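Local atomic coordinates of transcriptional regulator, LacI family (PDB entry 3JY6), a protein that probably binds cis-regulatory DNA as a LacI-family transcription factor, with a periplasmic-binding-protein-like domain of the kind that usually senses small effectors. Residues T183-L194 against V211-I222. Residues are numbered along the deposited sequence; the frame is centred on the assembly and turned at random.
Sequences TVAFALKERWLL and VTATGFADTDFI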
loop_
_atom_site.group_PDB
_atom_site.type_symbol
_atom_site.label_atom_id
_atom_site.label_comp_id
_atom_site.label_asym_id
_atom_site.label_seq_id
_atom_site.Cartn_x
_atom_site.Cartn_y
_atom_site.Cartn_z
ATOM N N THR A 183 -7.801 -24.829 16.478
ATOM C CA THR A 183 -6.679 -23.909 16.375
ATOM C C THR A 183 -6.958 -22.578 15.688
ATOM O O THR A 183 -7.735 -22.516 14.737
ATOM C CB THR A 183 -5.530 -24.597 15.609
ATOM O OG1 THR A 183 -5.221 -25.841 16.243
ATOM C CG2 THR A 183 -4.282 -23.712 15.580
ATOM N N VAL A 184 -6.301 -21.526 16.177
ATOM C CA VAL A 184 -6.393 -20.190 15.586
ATOM C C VAL A 184 -4.990 -19.797 15.125
ATOM O O VAL A 184 -4.056 -19.767 15.938
ATOM C CB VAL A 184 -6.747 -19.072 16.588
ATOM C CG1 VAL A 184 -7.626 -18.038 15.912
ATOM C CG2 VAL A 184 -7.330 -19.626 17.844
ATOM N N ALA A 185 -4.841 -19.494 13.841
ATOM C CA ALA A 185 -3.557 -19.038 13.329
ATOM C C ALA A 185 -3.672 -17.520 13.551
ATOM O O ALA A 185 -4.548 -16.873 12.973
ATOM C CB ALA A 185 -3.426 -19.370 11.848
ATOM N N PHE A 186 -2.811 -16.969 14.406
ATOM C CA PHE A 186 -2.846 -15.544 14.761
ATOM C C PHE A 186 -1.615 -14.782 14.234
ATOM O O PHE A 186 -0.505 -14.942 14.737
ATOM C CB PHE A 186 -2.938 -15.454 16.291
ATOM C CG PHE A 186 -3.471 -14.142 16.835
ATOM C CD1 PHE A 186 -4.195 -14.142 18.030
ATOM C CD2 PHE A 186 -3.192 -12.926 16.227
ATOM C CE1 PHE A 186 -4.628 -12.956 18.611
ATOM C CE2 PHE A 186 -3.616 -11.733 16.794
ATOM C CZ PHE A 186 -4.336 -11.744 17.990
ATOM N N ALA A 187 -1.828 -13.966 13.208
ATOM C CA ALA A 187 -0.756 -13.171 12.615
ATOM C C ALA A 187 -0.612 -11.860 13.390
ATOM O O ALA A 187 -1.587 -11.136 13.595
ATOM C CB ALA A 187 -1.068 -12.885 11.143
ATOM N N LEU A 188 0.607 -11.566 13.828
ATOM C CA LEU A 188 0.879 -10.342 14.568
ATOM C C LEU A 188 1.110 -9.153 13.647
ATOM O O LEU A 188 1.114 -8.009 14.093
ATOM C CB LEU A 188 2.085 -10.543 15.482
ATOM C CG LEU A 188 1.768 -10.846 16.951
ATOM C CD1 LEU A 188 0.625 -11.844 17.069
ATOM C CD2 LEU A 188 3.028 -11.346 17.622
ATOM N N LYS A 189 1.276 -9.421 12.358
ATOM C CA LYS A 189 1.505 -8.361 11.386
ATOM C C LYS A 189 0.707 -8.640 10.126
ATOM O O LYS A 189 0.583 -9.784 9.693
ATOM C CB LYS A 189 3.002 -8.252 11.054
ATOM C CG LYS A 189 3.371 -7.013 10.246
ATOM C CD LYS A 189 4.870 -6.927 9.954
ATOM C CE LYS A 189 5.210 -5.645 9.174
ATOM N NZ LYS A 189 6.672 -5.503 8.876
ATOM N N GLU A 190 0.179 -7.582 9.527
ATOM C CA GLU A 190 -0.634 -7.705 8.330
ATOM C C GLU A 190 -0.009 -8.500 7.168
ATOM O O GLU A 190 -0.671 -9.364 6.579
ATOM C CB GLU A 190 -1.051 -6.300 7.866
ATOM C CG GLU A 190 -1.984 -6.277 6.668
ATOM C CD GLU A 190 -2.972 -5.114 6.696
ATOM O OE1 GLU A 190 -2.565 -3.950 6.919
ATOM O OE2 GLU A 190 -4.173 -5.368 6.490
ATOM N N ARG A 191 1.252 -8.230 6.844
ATOM C CA ARG A 191 1.905 -8.917 5.728
ATOM C C ARG A 191 1.870 -10.435 5.809
ATOM O O ARG A 191 1.656 -11.109 4.803
ATOM C CB ARG A 191 3.357 -8.451 5.590
ATOM C CG ARG A 191 4.191 -8.628 6.843
ATOM C CD ARG A 191 5.585 -8.041 6.633
ATOM N NE ARG A 191 6.295 -8.744 5.569
ATOM C CZ ARG A 191 7.518 -8.433 5.149
ATOM N NH1 ARG A 191 8.174 -7.421 5.707
ATOM N NH2 ARG A 191 8.084 -9.130 4.171
ATOM N N TRP A 192 2.088 -10.973 7.002
ATOM C CA TRP A 192 2.079 -12.417 7.192
ATOM C C TRP A 192 0.689 -12.994 6.950
ATOM O O TRP A 192 0.553 -14.074 6.376
ATOM C CB TRP A 192 2.569 -12.746 8.600
ATOM C CG TRP A 192 3.981 -12.260 8.865
ATOM C CD1 TRP A 192 4.457 -11.718 10.023
ATOM C CD2 TRP A 192 5.079 -12.257 7.943
ATOM N NE1 TRP A 192 5.787 -11.370 9.880
ATOM C CE2 TRP A 192 6.192 -11.696 8.615
ATOM C CE3 TRP A 192 5.238 -12.683 6.615
ATOM C CZ2 TRP A 192 7.444 -11.534 7.998
ATOM C CZ3 TRP A 192 6.488 -12.521 5.999
ATOM C CH2 TRP A 192 7.572 -11.953 6.698
ATOM N N LEU A 193 -0.345 -12.270 7.370
ATOM C CA LEU A 193 -1.709 -12.738 7.166
ATOM C C LEU A 193 -1.999 -12.731 5.667
ATOM O O LEU A 193 -2.598 -13.666 5.134
ATOM C CB LEU A 193 -2.693 -11.832 7.933
ATOM C CG LEU A 193 -4.158 -12.255 8.075
ATOM C CD1 LEU A 193 -4.740 -11.652 9.338
ATOM C CD2 LEU A 193 -4.956 -11.813 6.848
ATOM N N LEU A 194 -1.527 -11.692 4.981
ATOM C CA LEU A 194 -1.763 -11.546 3.547
ATOM C C LEU A 194 -0.968 -12.526 2.704
ATOM O O LEU A 194 -1.435 -12.962 1.666
ATOM C CB LEU A 194 -1.426 -10.118 3.081
ATOM C CG LEU A 194 -2.148 -8.937 3.734
ATOM C CD1 LEU A 194 -1.515 -7.640 3.272
ATOM C CD2 LEU A 194 -3.624 -8.967 3.379
ATOM N N VAL A 211 -10.083 -25.183 12.575
ATOM C CA VAL A 211 -9.006 -24.220 12.381
ATOM C C VAL A 211 -9.541 -22.904 11.826
ATOM O O VAL A 211 -10.191 -22.880 10.782
ATOM C CB VAL A 211 -7.961 -24.735 11.382
ATOM C CG1 VAL A 211 -6.856 -23.693 11.209
ATOM C CG2 VAL A 211 -7.400 -26.054 11.850
ATOM N N THR A 212 -9.273 -21.806 12.523
ATOM C CA THR A 212 -9.710 -20.497 12.048
ATOM C C THR A 212 -8.475 -19.584 12.006
ATOM O O THR A 212 -7.360 -20.039 12.239
ATOM C CB THR A 212 -10.820 -19.893 12.964
ATOM O OG1 THR A 212 -11.402 -18.762 12.311
ATOM C CG2 THR A 212 -10.250 -19.448 14.298
ATOM N N ALA A 213 -8.651 -18.306 11.699
ATOM C CA ALA A 213 -7.493 -17.419 11.650
ATOM C C ALA A 213 -7.874 -15.976 11.867
ATOM O O ALA A 213 -8.964 -15.553 11.502
ATOM C CB ALA A 213 -6.771 -17.558 10.319
ATOM N N THR A 214 -6.950 -15.218 12.444
ATOM C CA THR A 214 -7.169 -13.818 12.726
ATOM C C THR A 214 -5.810 -13.133 12.719
ATOM O O THR A 214 -4.792 -13.745 12.394
ATOM C CB THR A 214 -7.789 -13.657 14.116
ATOM O OG1 THR A 214 -8.107 -12.277 14.358
ATOM C CG2 THR A 214 -6.807 -14.161 15.174
ATOM N N GLY A 215 -5.804 -11.867 13.110
ATOM C CA GLY A 215 -4.568 -11.119 13.164
ATOM C C GLY A 215 -4.818 -9.625 13.105
ATOM O O GLY A 215 -5.968 -9.177 13.019
ATOM N N PHE A 216 -3.732 -8.859 13.168
ATOM C CA PHE A 216 -3.804 -7.406 13.077
ATOM C C PHE A 216 -3.697 -7.106 11.590
ATOM O O PHE A 216 -2.662 -7.370 10.973
ATOM C CB PHE A 216 -2.644 -6.773 13.843
ATOM C CG PHE A 216 -2.763 -6.907 15.334
ATOM C CD1 PHE A 216 -3.148 -5.818 16.112
ATOM C CD2 PHE A 216 -2.499 -8.126 15.962
ATOM C CE1 PHE A 216 -3.271 -5.938 17.498
ATOM C CE2 PHE A 216 -2.619 -8.252 17.339
ATOM C CZ PHE A 216 -3.005 -7.156 18.112
ATOM N N ALA A 217 -4.777 -6.578 11.019
ATOM C CA ALA A 217 -4.839 -6.263 9.600
ATOM C C ALA A 217 -5.923 -5.221 9.359
ATOM O O ALA A 217 -7.001 -5.308 9.933
ATOM C CB ALA A 217 -5.155 -7.526 8.809
ATOM N N ASP A 218 -5.643 -4.245 8.502
ATOM C CA ASP A 218 -6.622 -3.201 8.224
ATOM C C ASP A 218 -7.141 -3.194 6.784
ATOM O O ASP A 218 -8.176 -2.591 6.499
ATOM C CB ASP A 218 -6.038 -1.837 8.603
ATOM C CG ASP A 218 -5.791 -1.707 10.105
ATOM O OD1 ASP A 218 -6.779 -1.557 10.865
ATOM O OD2 ASP A 218 -4.614 -1.771 10.532
ATOM N N THR A 219 -6.436 -3.878 5.889
ATOM C CA THR A 219 -6.837 -3.946 4.495
ATOM C C THR A 219 -8.215 -4.604 4.335
ATOM O O THR A 219 -8.511 -5.614 4.976
ATOM C CB THR A 219 -5.826 -4.738 3.683
ATOM O OG1 THR A 219 -4.621 -3.979 3.498
ATOM C CG2 THR A 219 -6.414 -5.044 2.381
ATOM N N ASP A 220 -9.041 -4.047 3.455
ATOM C CA ASP A 220 -10.387 -4.564 3.236
ATOM C C ASP A 220 -10.460 -5.852 2.442
ATOM O O ASP A 220 -11.161 -6.783 2.818
ATOM C CB ASP A 220 -11.241 -3.553 2.475
ATOM C CG ASP A 220 -11.063 -2.138 2.958
ATOM O OD1 ASP A 220 -11.438 -1.847 4.111
ATOM O OD2 ASP A 220 -10.551 -1.306 2.176
ATOM N N PHE A 221 -9.763 -5.917 1.317
ATOM C CA PHE A 221 -9.912 -7.132 0.522
ATOM C C PHE A 221 -9.730 -8.479 1.221
ATOM O O PHE A 221 -10.271 -9.484 0.766
ATOM C CB PHE A 221 -9.070 -7.051 -0.753
ATOM C CG PHE A 221 -7.640 -6.748 -0.512
ATOM C CD1 PHE A 221 -6.750 -7.782 -0.234
ATOM C CD2 PHE A 221 -7.174 -5.438 -0.605
ATOM C CE1 PHE A 221 -5.393 -7.541 -0.025
ATOM C CE2 PHE A 221 -5.818 -5.158 -0.401
ATOM C CZ PHE A 221 -4.912 -6.225 -0.116
ATOM N N ILE A 222 -9.001 -8.546 2.325
ATOM C CA ILE A 222 -8.899 -9.865 2.975
ATOM C C ILE A 222 -10.179 -10.054 3.729
ATOM O O ILE A 222 -10.580 -11.180 4.015
ATOM C CB ILE A 222 -7.948 -9.922 4.108
ATOM C CG1 ILE A 222 -7.002 -8.737 4.013
ATOM C CG2 ILE A 222 -7.373 -11.320 4.187
ATOM C CD1 ILE A 222 -6.627 -8.264 5.395
#
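Phe186 and Thr214 sit side by side on neighbouring parallel strands, 183-187 and 211-215, in the four-stranded sheet of one lobe of the periplasmic-binding-protein fold; strand 211-215 is one of its two edge strands within the chain. The pairing rests on five backbone hydrogen bonds, from Thr212 N to Thr183 O through to Phe216 N to Ala187 O. Thr214 CG2 lies over one face of the Phe186 ring, 3.9 Å from its centroid and 16° off the normal, a CH-pi contact. Thr214 OG1 stands anti to the backbone N and hydrogen-bonds Thr230 O, which leaves CG2 between that N and the carbonyl carbon. Phe216 CE2 meets the same ring at its edge, 3.7 Å from Phe186 CE2. Val184 CG1 and Thr212 CG2 run alongside each other, tightly packed at 3.4 Å. Beyond the strands, Leu193 CD2 reaches Ile222 CG2 at 3.6 Å, and Leu194 crosses Ile222 at about a right angle, its CD2 tight against Ile222 CG1 at 3.4 Å. Glu190, its CG anti to the backbone N (chi1 -176°), brings its carboxylate to the backbone of 217-219. There the syn lone pair of OE2 takes a nearly straight bond from Thr219 N (2.8 Å, 171°), supplemented by weak ones from Asp218 N and Thr219 OG1.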